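Arylsulfatase (Pseudoalteromonas sp. MB47, PDB 7AJ0) probably hydrolyses sulfate esters of the algal polysaccharide fucoidan in an exo-acting manner, as a calcium-containing hexameric enzyme of the sulfatase family. Local coordinates at residues Lys21-Pro26 against Leu394-Phe400; Gly373-Asp379 against Ser416-Val421; Trp434-Ile439 against Phe485-Gln491. All coordinates share one frame; numbering follows the deposited sequence.

Contact 1 of 3, residues Lys21-Pro26 against Leu394-Phe400; sequences KPNMEP and LPSNMYF
Met24 and Phe400 pair in a single parallel beta bridge between two loops, their CA atoms 5.0 Å apart. Phe400 engages both neighbours of Met24: its N donates to Asn23 O and its O accepts from Glu25 N, each bond 2.9 Å long. A type I turn from Lys21 to Met24 leads into the bridge on one side, and another from Pro395 to Met398 on the other. With CG between the backbone N and the carbonyl carbon (chi1 70°), Asn23 lays its amide along the second turn, where ND2 donates to Met398 O at 3.0 Å. A lone bridge flanked by turns thus fastens the loop before helix 31-48 to the loop after helix 377-387, two regions far apart in sequence. Tyr399 has Asn23 O over one ring face, while its hydroxyl donates to Glu25 OE1 (3.0 Å), met from above the carboxylate plane. Pro26 CD lies 3.4 Å from Tyr399 OH. Without the phenol, as with an alanine here, Glu25 OE1 is likely to lose its hydroxyl donor and a gap to open beneath the Asn23 carbonyl and beside Pro26. Met24 bends so that SD lies 4.0 Å from Leu394 CD1, with Phe400 CB also close; Met382 of helix 377-387 touches all three side chains. The extended Lys21 chain carries NZ to Ser396 OG, a hydrogen bond of 3.2 Å.

Contact 2 of 3, residues Gly373-Asp379 against Ser416-Val421; sequences GLMDLTD and SRRQVV
Arg418 and Asp379 form the ionic part of this buried contact, a side-on salt bridge using two nitrogens. Arg418 NH1 donates to Asp379 OD1 at 2.7 Å and Arg418 NE to Asp379 OD2 at 2.8 Å; both oxygens are met on their syn sides, and the guanidinium and carboxylate planes lie only 21° apart. A bend at chi3 (-72°) brings the NE/NH1 edge of the guanidinium to the carboxylate, and NH2 donates in the guanidinium plane to Val420 O.

Further hydrogen bonds surround this pair. Asp376 and Asp379 form a capping box: Thr378 N donates to Asp376 OD1 at 3.0 Å, and Asp376 N donates to Asp379 OD2 from above the carboxylate plane. Ser416 OG makes a short bond of 2.5 Å to Leu374 O while accepting from Arg418 N, an ST turn. Gln405 binds both Ser416 OG and Asp379 OD2.

In packing, Asp376 CB rests over one guanidinium face, 3.5 Å from Arg418 NE, while the apolar contact is Leu374 CD1 against Val421 CG2 at 4.2 Å.

All this ties the start of helix 377-387, next to strand 375-376 of the mixed sheet, to the segment leading into strand 420-425 of the four-stranded antiparallel sheet. Because Asp379 OD2 serves arginine and cap at once, the salt bridge probably helps to fix the capping carboxylate, whose charge the helix N-terminus would probably favour and Arg418 offsets.

Contact 3 of 3, residues Trp434-Ile439 against Phe485-Gln491; sequences WLDYKI and FEWGMPQ
Tyr437 and Phe485 meet in an offset stack, ring centroids 4.5 Å apart and planes inclined by 25°, with Phe485 CE1 over the centre of the tyrosine ring. Trp487 adds the second aromatic partner: its six-membered ring turns an edge toward the tyrosine face, the planes at 83° and CZ2 coming within 3.6 Å of Tyr437 OH. Phe485 CZ touches Trp434 CZ3 at 3.7 Å, and CE2 of the same ring approaches Ile439 CG1 at 4.3 Å. Trp434 receives Gln491 across one face, a CH-pi contact in which CG lies 4.0 Å from the centroid of the six-membered ring, while Leu435 CD1 sits over the opposite face.

Behind these contacts, local chain shape sets the rings. Trp487 places CG between its backbone N and carbonyl carbon (chi1 55°), which folds the indole back so that Phe485 CD1 lies over one of its faces. Gly488 CA packs against a face of the Phe485 ring, and Phe485 O accepts from both Gly488 N and Met489 N where the chain enters helix 489-505. Within 434-439, reciprocal backbone bonds between Trp434 and Tyr437 close a type II' turn.

Farther out, Trp434 makes edge-to-face pairs with Phe14 and Phe495, Asn12 binds Gln491 OE1, and Tyr437 OH is hydrogen-bonded to OD2 of Asp197 of the second subunit, at a subunit interface. A tight two-residue beta hairpin joining strands 428-434 and 437-440, packed by aromatic rings against the C-terminal helix, fits the small antiparallel-sheet subdomain that follows the main domain in sulfatases.

Along the chain, contacts 1 and 2 interleave: 21-26 comes first, then 373-379, 394-400 and 416-421, and contact 3 follows both. The centres of contacts 1 and 2 lie about 16 Å apart, linked by helix 377-387, which begins in contact 2 and packs on contact 1 through Met382. Contacts 2 and 3, also about 16 Å apart between centres, share the four-stranded antiparallel sheet and touch where Gln419 O lies 3.5 Å from Trp434 CD1. Contacts 1 and 3 have centres about 26 Å and nearest atoms about 10 Å apart. Contact 1 joins two loops, contact 2 the mixed sheet and helix 377-387 to the antiparallel sheet, contact 3 that sheet to helix 489-505 beside a neighbouring subunit.

Contact 1 of 3, residues Lys21-Pro26 against Leu394-Phe400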
loop_
_atom_site.group_PDB
_atom_site.type_symbol
_atom_site.label_atom_id
_atom_site.label_comp_id
_atom_site.label_asym_id
_atom_site.label_seq_id
_atom_site.Cartn_x
_atom_site.Cartn_y
_atom_site.Cartn_z
ATOM N N LYS A 21 -39.146 -30.123 -4.808
ATOM C CA LYS A 21 -38.668 -31.061 -5.819
ATOM C C LYS A 21 -37.151 -31.191 -5.708
ATOM O O LYS A 21 -36.460 -30.182 -5.531
ATOM C CB LYS A 21 -39.052 -30.594 -7.227
ATOM C CG LYS A 21 -38.954 -31.668 -8.309
ATOM C CD LYS A 21 -39.313 -31.102 -9.686
ATOM C CE LYS A 21 -38.994 -32.086 -10.816
ATOM N NZ LYS A 21 -38.883 -31.407 -12.148
ATOM N N PRO A 22 -36.602 -32.404 -5.793
ATOM C CA PRO A 22 -35.162 -32.570 -5.531
ATOM C C PRO A 22 -34.252 -31.685 -6.368
ATOM O O PRO A 22 -33.156 -31.335 -5.908
ATOM C CB PRO A 22 -34.922 -34.057 -5.845
ATOM C CG PRO A 22 -36.238 -34.704 -5.621
ATOM C CD PRO A 22 -37.272 -33.696 -6.042
ATOM N N ASN A 23 -34.657 -31.318 -7.581
ATOM C CA ASN A 23 -33.809 -30.556 -8.484
ATOM C C ASN A 23 -34.055 -29.052 -8.406
ATOM O O ASN A 23 -33.643 -28.321 -9.316
ATOM C CB ASN A 23 -34.017 -31.030 -9.924
ATOM C CG ASN A 23 -35.378 -30.641 -10.470
ATOM O OD1 ASN A 23 -36.375 -30.656 -9.747
ATOM N ND2 ASN A 23 -35.425 -30.276 -11.745
ATOM N N MET A 24 -34.714 -28.577 -7.352
ATOM C CA MET A 24 -35.052 -27.169 -7.196
ATOM C C MET A 24 -34.382 -26.614 -5.947
ATOM O O MET A 24 -34.329 -27.285 -4.911
ATOM C CB MET A 24 -36.569 -26.967 -7.083
ATOM C CG MET A 24 -37.380 -27.577 -8.207
ATOM S SD MET A 24 -37.416 -26.561 -9.692
ATOM C CE MET A 24 -38.369 -25.150 -9.128
ATOM N N GLU A 25 -33.884 -25.388 -6.040
ATOM C CA GLU A 25 -33.308 -24.738 -4.874
ATOM C C GLU A 25 -34.324 -24.745 -3.735
ATOM O O GLU A 25 -35.460 -24.285 -3.923
ATOM C CB GLU A 25 -32.900 -23.301 -5.205
ATOM C CG GLU A 25 -32.287 -22.535 -4.033
ATOM C CD GLU A 25 -30.960 -23.114 -3.563
ATOM O OE1 GLU A 25 -30.356 -23.918 -4.306
ATOM O OE2 GLU A 25 -30.519 -22.762 -2.447
ATOM N N PRO A 26 -33.972 -25.265 -2.558
ATOM C CA PRO A 26 -34.915 -25.227 -1.433
ATOM C C PRO A 26 -35.354 -23.803 -1.133
ATOM O O PRO A 26 -34.580 -22.855 -1.265
ATOM C CB PRO A 26 -34.111 -25.827 -0.273
ATOM C CG PRO A 26 -33.087 -26.687 -0.935
ATOM C CD PRO A 26 -32.729 -25.982 -2.216
ATOM N N LEU A 394 -40.188 -28.169 -16.032
ATOM C CA LEU A 394 -38.731 -28.069 -15.984
ATOM C C LEU A 394 -38.108 -29.462 -15.985
ATOM O O LEU A 394 -38.539 -30.325 -15.213
ATOM C CB LEU A 394 -38.286 -27.302 -14.744
ATOM C CG LEU A 394 -38.543 -25.795 -14.717
ATOM C CD1 LEU A 394 -38.080 -25.214 -13.388
ATOM C CD2 LEU A 394 -37.847 -25.098 -15.870
ATOM N N PRO A 395 -37.095 -29.714 -16.816
ATOM C CA PRO A 395 -36.486 -31.052 -16.842
ATOM C C PRO A 395 -35.899 -31.427 -15.488
ATOM O O PRO A 395 -35.311 -30.598 -14.792
ATOM C CB PRO A 395 -35.399 -30.933 -17.921
ATOM C CG PRO A 395 -35.146 -29.467 -18.068
ATOM C CD PRO A 395 -36.448 -28.786 -17.766
ATOM N N SER A 396 -36.058 -32.700 -15.126
ATOM C CA SER A 396 -35.695 -33.174 -13.798
ATOM C C SER A 396 -34.220 -33.523 -13.656
ATOM O O SER A 396 -33.761 -33.749 -12.530
ATOM C CB SER A 396 -36.539 -34.403 -13.445
ATOM O OG SER A 396 -37.918 -34.119 -13.586
ATOM N N ASN A 397 -33.470 -33.578 -14.753
ATOM C CA ASN A 397 -32.046 -33.878 -14.706
ATOM C C ASN A 397 -31.187 -32.633 -14.531
ATOM O O ASN A 397 -29.957 -32.746 -14.500
ATOM C CB ASN A 397 -31.626 -34.615 -15.982
ATOM C CG ASN A 397 -31.809 -33.772 -17.227
ATOM O OD1 ASN A 397 -32.932 -33.434 -17.603
ATOM N ND2 ASN A 397 -30.705 -33.433 -17.879
ATOM N N MET A 398 -31.799 -31.458 -14.416
ATOM C CA MET A 398 -31.084 -30.199 -14.274
ATOM C C MET A 398 -31.498 -29.521 -12.975
ATOM O O MET A 398 -32.687 -29.463 -12.646
ATOM C CB MET A 398 -31.364 -29.273 -15.464
ATOM C CG MET A 398 -30.767 -29.759 -16.778
ATOM S SD MET A 398 -31.503 -28.986 -18.237
ATOM C CE MET A 398 -31.356 -27.246 -17.833
ATOM N N TYR A 399 -30.510 -29.017 -12.239
ATOM C CA TYR A 399 -30.774 -28.288 -11.007
ATOM C C TYR A 399 -31.086 -26.833 -11.331
ATOM O O TYR A 399 -30.391 -26.206 -12.136
ATOM C CB TYR A 399 -29.571 -28.371 -10.069
ATOM C CG TYR A 399 -29.862 -27.954 -8.646
ATOM C CD1 TYR A 399 -30.283 -28.882 -7.707
ATOM C CD2 TYR A 399 -29.707 -26.637 -8.239
ATOM C CE1 TYR A 399 -30.546 -28.514 -6.404
ATOM C CE2 TYR A 399 -29.968 -26.259 -6.933
ATOM C CZ TYR A 399 -30.387 -27.204 -6.022
ATOM O OH TYR A 399 -30.649 -26.843 -4.722
ATOM N N PHE A 400 -32.129 -26.299 -10.704
ATOM C CA PHE A 400 -32.566 -24.926 -10.929
ATOM C C PHE A 400 -32.376 -24.121 -9.653
ATOM O O PHE A 400 -32.885 -24.496 -8.591
ATOM C CB PHE A 400 -34.019 -24.893 -11.394
ATOM C CG PHE A 400 -34.191 -25.289 -12.828
ATOM C CD1 PHE A 400 -34.122 -24.339 -13.830
ATOM C CD2 PHE A 400 -34.400 -26.612 -13.177
ATOM C CE1 PHE A 400 -34.271 -24.698 -15.153
ATOM C CE2 PHE A 400 -34.548 -26.977 -14.499
ATOM C CZ PHE A 400 -34.483 -26.019 -15.489
#

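Contact 2 of 3, residues Gly373-Asp379 against Ser416-Val421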
loop_
_atom_site.group_PDB
_atom_site.type_symbol
_atom_site.label_atom_id
_atom_site.label_comp_id
_atom_site.label_asym_id
_atom_site.label_seq_id
_atom_site.Cartn_x
_atom_site.Cartn_y
_atom_site.Cartn_z
ATOM N N GLY A 373 -35.559 -8.152 1.684
ATOM C CA GLY A 373 -35.486 -9.595 1.556
ATOM C C GLY A 373 -34.657 -10.025 0.360
ATOM O O GLY A 373 -34.624 -9.366 -0.678
ATOM N N LEU A 374 -33.981 -11.161 0.512
ATOM C CA LEU A 374 -33.059 -11.620 -0.515
ATOM C C LEU A 374 -33.811 -12.034 -1.774
ATOM O O LEU A 374 -34.826 -12.730 -1.715
ATOM C CB LEU A 374 -32.232 -12.797 -0.001
ATOM C CG LEU A 374 -31.305 -12.535 1.186
ATOM C CD1 LEU A 374 -30.458 -13.778 1.464
ATOM C CD2 LEU A 374 -30.424 -11.324 0.944
ATOM N N MET A 375 -33.301 -11.599 -2.927
ATOM C CA MET A 375 -33.876 -11.979 -4.209
ATOM C C MET A 375 -32.772 -12.007 -5.256
ATOM O O MET A 375 -31.776 -11.289 -5.149
ATOM C CB MET A 375 -34.996 -11.025 -4.633
ATOM C CG MET A 375 -35.675 -11.435 -5.928
ATOM S SD MET A 375 -37.392 -10.908 -6.032
ATOM C CE MET A 375 -37.778 -11.357 -7.726
ATOM N N ASP A 376 -32.970 -12.844 -6.273
ATOM C CA ASP A 376 -31.967 -13.152 -7.282
ATOM C C ASP A 376 -32.565 -12.923 -8.663
ATOM O O ASP A 376 -33.785 -12.871 -8.830
ATOM C CB ASP A 376 -31.489 -14.611 -7.129
ATOM C CG ASP A 376 -30.180 -14.890 -7.845
ATOM O OD1 ASP A 376 -30.114 -14.723 -9.082
ATOM O OD2 ASP A 376 -29.210 -15.288 -7.163
ATOM N N LEU A 377 -31.691 -12.780 -9.664
ATOM C CA LEU A 377 -32.176 -12.714 -11.040
ATOM C C LEU A 377 -32.843 -14.021 -11.458
ATOM O O LEU A 377 -33.801 -14.007 -12.240
ATOM C CB LEU A 377 -31.034 -12.391 -12.003
ATOM C CG LEU A 377 -30.601 -10.931 -12.132
ATOM C CD1 LEU A 377 -29.437 -10.829 -13.114
ATOM C CD2 LEU A 377 -31.749 -10.039 -12.569
ATOM N N THR A 378 -32.350 -15.158 -10.964
ATOM C CA THR A 378 -33.012 -16.422 -11.255
ATOM C C THR A 378 -34.407 -16.485 -10.644
ATOM O O THR A 378 -35.236 -17.277 -11.103
ATOM C CB THR A 378 -32.180 -17.599 -10.745
ATOM O OG1 THR A 378 -31.974 -17.468 -9.333
ATOM C CG2 THR A 378 -30.835 -17.654 -11.452
ATOM N N ASP A 379 -34.682 -15.669 -9.622
ATOM C CA ASP A 379 -36.012 -15.655 -9.025
ATOM C C ASP A 379 -37.030 -14.988 -9.943
ATOM O O ASP A 379 -38.218 -15.325 -9.895
ATOM C CB ASP A 379 -35.974 -14.948 -7.670
ATOM C CG ASP A 379 -35.116 -15.680 -6.653
ATOM O OD1 ASP A 379 -34.806 -16.868 -6.879
ATOM O OD2 ASP A 379 -34.760 -15.068 -5.621
ATOM N N SER A 416 -38.968 -12.992 2.318
ATOM C CA SER A 416 -38.468 -13.666 1.129
ATOM C C SER A 416 -38.495 -15.180 1.306
ATOM O O SER A 416 -38.376 -15.704 2.416
ATOM C CB SER A 416 -37.046 -13.193 0.831
ATOM O OG SER A 416 -36.480 -13.903 -0.252
ATOM N N ARG A 417 -38.672 -15.885 0.187
ATOM C CA ARG A 417 -38.570 -17.336 0.170
ATOM C C ARG A 417 -37.148 -17.820 -0.080
ATOM O O ARG A 417 -36.902 -19.030 -0.023
ATOM C CB ARG A 417 -39.502 -17.923 -0.900
ATOM C CG ARG A 417 -40.957 -17.529 -0.713
ATOM C CD ARG A 417 -41.902 -18.327 -1.608
ATOM N NE ARG A 417 -41.865 -19.756 -1.313
ATOM C CZ ARG A 417 -41.652 -20.714 -2.214
ATOM N NH1 ARG A 417 -41.467 -20.417 -3.494
ATOM N NH2 ARG A 417 -41.637 -21.980 -1.829
ATOM N N ARG A 418 -36.213 -16.912 -0.347
ATOM C CA ARG A 418 -34.822 -17.263 -0.598
ATOM C C ARG A 418 -34.026 -17.109 0.689
ATOM O O ARG A 418 -34.076 -16.057 1.336
ATOM C CB ARG A 418 -34.221 -16.387 -1.699
ATOM C CG ARG A 418 -32.727 -16.588 -1.903
ATOM C CD ARG A 418 -32.215 -15.832 -3.122
ATOM N NE ARG A 418 -32.645 -16.447 -4.377
ATOM C CZ ARG A 418 -32.060 -17.504 -4.932
ATOM N NH1 ARG A 418 -32.520 -17.993 -6.073
ATOM N NH2 ARG A 418 -31.018 -18.076 -4.345
ATOM N N GLN A 419 -33.289 -18.156 1.050
ATOM C CA GLN A 419 -32.511 -18.160 2.278
ATOM C C GLN A 419 -31.067 -17.739 2.059
ATOM O O GLN A 419 -30.458 -17.155 2.963
ATOM C CB GLN A 419 -32.546 -19.558 2.901
ATOM C CG GLN A 419 -32.067 -19.614 4.333
ATOM C CD GLN A 419 -32.277 -20.979 4.960
ATOM O OE1 GLN A 419 -32.690 -21.084 6.114
ATOM N NE2 GLN A 419 -31.992 -22.033 4.200
ATOM N N VAL A 420 -30.503 -18.017 0.886
ATOM C CA VAL A 420 -29.094 -17.764 0.623
ATOM C C VAL A 420 -28.921 -17.336 -0.826
ATOM O O VAL A 420 -29.639 -17.792 -1.721
ATOM C CB VAL A 420 -28.222 -19.010 0.916
ATOM C CG1 VAL A 420 -26.761 -18.720 0.611
ATOM C CG2 VAL A 420 -28.390 -19.467 2.358
ATOM N N VAL A 421 -27.960 -16.443 -1.051
ATOM C CA VAL A 421 -27.513 -16.073 -2.387
ATOM C C VAL A 421 -26.099 -16.608 -2.554
ATOM O O VAL A 421 -25.233 -16.357 -1.708
ATOM C CB VAL A 421 -27.553 -14.551 -2.605
ATOM C CG1 VAL A 421 -26.958 -14.191 -3.959
ATOM C CG2 VAL A 421 -28.980 -14.041 -2.499
#

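Contact 3 of 3, residues Trp434-Ile439 against Phe485-Gln491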
loop_
_atom_site.group_PDB
_atom_site.type_symbol
_atom_site.label_atom_id
_atom_site.label_comp_id
_atom_site.label_asym_id
_atom_site.label_seq_id
_atom_site.Cartn_x
_atom_site.Cartn_y
_atom_site.Cartn_z
ATOM N N TRP A 434 -26.151 -14.837 3.628
ATOM C CA TRP A 434 -27.154 -15.515 4.443
ATOM C C TRP A 434 -27.584 -14.540 5.526
ATOM O O TRP A 434 -26.742 -14.024 6.268
ATOM C CB TRP A 434 -26.589 -16.804 5.034
ATOM C CG TRP A 434 -27.436 -17.401 6.100
ATOM C CD1 TRP A 434 -28.772 -17.658 6.038
ATOM C CD2 TRP A 434 -27.002 -17.832 7.392
ATOM N NE1 TRP A 434 -29.200 -18.214 7.216
ATOM C CE2 TRP A 434 -28.132 -18.333 8.065
ATOM C CE3 TRP A 434 -25.768 -17.841 8.048
ATOM C CZ2 TRP A 434 -28.066 -18.838 9.360
ATOM C CZ3 TRP A 434 -25.704 -18.341 9.333
ATOM C CH2 TRP A 434 -26.847 -18.834 9.976
ATOM N N LEU A 435 -28.887 -14.284 5.611
ATOM C CA LEU A 435 -29.427 -13.246 6.493
ATOM C C LEU A 435 -28.803 -11.937 6.013
ATOM O O LEU A 435 -28.907 -11.616 4.818
ATOM C CB LEU A 435 -29.169 -13.609 7.947
ATOM C CG LEU A 435 -29.733 -14.951 8.416
ATOM C CD1 LEU A 435 -29.135 -15.361 9.760
ATOM C CD2 LEU A 435 -31.253 -14.892 8.500
ATOM N N ASP A 436 -28.143 -11.171 6.876
ATOM C CA ASP A 436 -27.467 -9.942 6.484
ATOM C C ASP A 436 -25.952 -10.083 6.588
ATOM O O ASP A 436 -25.242 -9.098 6.799
ATOM C CB ASP A 436 -27.973 -8.779 7.336
ATOM C CG ASP A 436 -29.480 -8.591 7.227
ATOM O OD1 ASP A 436 -30.027 -8.754 6.114
ATOM O OD2 ASP A 436 -30.122 -8.285 8.254
ATOM N N TYR A 437 -25.448 -11.305 6.425
ATOM C CA TYR A 437 -24.029 -11.606 6.559
ATOM C C TYR A 437 -23.463 -12.038 5.214
ATOM O O TYR A 437 -24.014 -12.925 4.555
ATOM C CB TYR A 437 -23.804 -12.698 7.608
ATOM C CG TYR A 437 -24.355 -12.330 8.967
ATOM C CD1 TYR A 437 -23.579 -11.637 9.886
ATOM C CD2 TYR A 437 -25.655 -12.660 9.324
ATOM C CE1 TYR A 437 -24.081 -11.290 11.124
ATOM C CE2 TYR A 437 -26.163 -12.318 10.560
ATOM C CZ TYR A 437 -25.372 -11.635 11.455
ATOM O OH TYR A 437 -25.878 -11.290 12.688
ATOM N N LYS A 438 -22.367 -11.401 4.814
ATOM C CA LYS A 438 -21.673 -11.681 3.563
ATOM C C LYS A 438 -20.380 -12.417 3.892
ATOM O O LYS A 438 -19.508 -11.868 4.571
ATOM C CB LYS A 438 -21.393 -10.377 2.815
ATOM C CG LYS A 438 -20.544 -10.514 1.565
ATOM C CD LYS A 438 -21.322 -11.121 0.417
ATOM C CE LYS A 438 -20.525 -11.043 -0.875
ATOM N NZ LYS A 438 -20.237 -9.640 -1.294
ATOM N N ILE A 439 -20.262 -13.655 3.418
ATOM C CA ILE A 439 -19.111 -14.507 3.705
ATOM C C ILE A 439 -18.344 -14.725 2.408
ATOM O O ILE A 439 -18.908 -15.214 1.420
ATOM C CB ILE A 439 -19.538 -15.848 4.319
ATOM C CG1 ILE A 439 -20.412 -15.625 5.554
ATOM C CG2 ILE A 439 -18.319 -16.678 4.693
ATOM C CD1 ILE A 439 -21.894 -15.668 5.263
ATOM N N PHE A 485 -19.307 -13.972 14.809
ATOM C CA PHE A 485 -20.098 -14.872 13.977
ATOM C C PHE A 485 -19.717 -16.327 14.213
ATOM O O PHE A 485 -19.859 -17.161 13.312
ATOM C CB PHE A 485 -19.924 -14.501 12.497
ATOM C CG PHE A 485 -21.032 -14.984 11.602
ATOM C CD1 PHE A 485 -22.352 -14.677 11.879
ATOM C CD2 PHE A 485 -20.746 -15.720 10.464
ATOM C CE1 PHE A 485 -23.368 -15.114 11.053
ATOM C CE2 PHE A 485 -21.759 -16.158 9.631
ATOM C CZ PHE A 485 -23.069 -15.854 9.925
ATOM N N GLU A 486 -19.238 -16.656 15.415
ATOM C CA GLU A 486 -18.916 -18.046 15.716
ATOM C C GLU A 486 -20.168 -18.913 15.705
ATOM O O GLU A 486 -20.125 -20.075 15.283
ATOM C CB GLU A 486 -18.214 -18.154 17.069
ATOM C CG GLU A 486 -16.767 -17.696 17.064
ATOM C CD GLU A 486 -16.018 -18.112 18.320
ATOM O OE1 GLU A 486 -16.629 -18.758 19.200
ATOM O OE2 GLU A 486 -14.814 -17.795 18.427
ATOM N N TRP A 487 -21.295 -18.369 16.174
ATOM C CA TRP A 487 -22.538 -19.130 16.166
ATOM C C TRP A 487 -23.008 -19.430 14.747
ATOM O O TRP A 487 -23.686 -20.440 14.522
ATOM C CB TRP A 487 -23.626 -18.370 16.928
ATOM C CG TRP A 487 -23.855 -16.982 16.417
ATOM C CD1 TRP A 487 -23.329 -15.828 16.917
ATOM C CD2 TRP A 487 -24.664 -16.603 15.298
ATOM N NE1 TRP A 487 -23.761 -14.752 16.181
ATOM C CE2 TRP A 487 -24.581 -15.201 15.180
ATOM C CE3 TRP A 487 -25.449 -17.312 14.384
ATOM C CZ2 TRP A 487 -25.254 -14.495 14.187
ATOM C CZ3 TRP A 487 -26.116 -16.609 13.399
ATOM C CH2 TRP A 487 -26.014 -15.214 13.308
ATOM N N GLY A 488 -22.659 -18.580 13.785
ATOM C CA GLY A 488 -23.174 -18.717 12.437
ATOM C C GLY A 488 -22.188 -19.264 11.426
ATOM O O GLY A 488 -22.594 -19.789 10.386
ATOM N N MET A 489 -20.893 -19.152 11.715
ATOM C CA MET A 489 -19.894 -19.574 10.741
ATOM C C MET A 489 -20.025 -21.040 10.346
ATOM O O MET A 489 -19.909 -21.337 9.143
ATOM C CB MET A 489 -18.487 -19.293 11.283
ATOM C CG MET A 489 -17.395 -19.365 10.227
ATOM S SD MET A 489 -17.574 -18.118 8.930
ATOM C CE MET A 489 -16.084 -17.150 9.186
ATOM N N PRO A 490 -20.241 -21.990 11.261
ATOM C CA PRO A 490 -20.430 -23.380 10.812
ATOM C C PRO A 490 -21.631 -23.556 9.899
ATOM O O PRO A 490 -21.601 -24.423 9.017
ATOM C CB PRO A 490 -20.585 -24.167 12.124
ATOM C CG PRO A 490 -20.819 -23.146 13.189
ATOM C CD PRO A 490 -20.147 -21.888 12.728
ATOM N N GLN A 491 -22.688 -22.757 10.073
ATOM C CA GLN A 491 -23.836 -22.863 9.177
ATOM C C GLN A 491 -23.504 -22.308 7.797
ATOM O O GLN A 491 -23.942 -22.859 6.781
ATOM C CB GLN A 491 -25.042 -22.137 9.771
ATOM C CG GLN A 491 -26.311 -22.280 8.941
ATOM C CD GLN A 491 -26.736 -23.728 8.767
ATOM O OE1 GLN A 491 -26.675 -24.519 9.709
ATOM N NE2 GLN A 491 -27.156 -24.084 7.558
#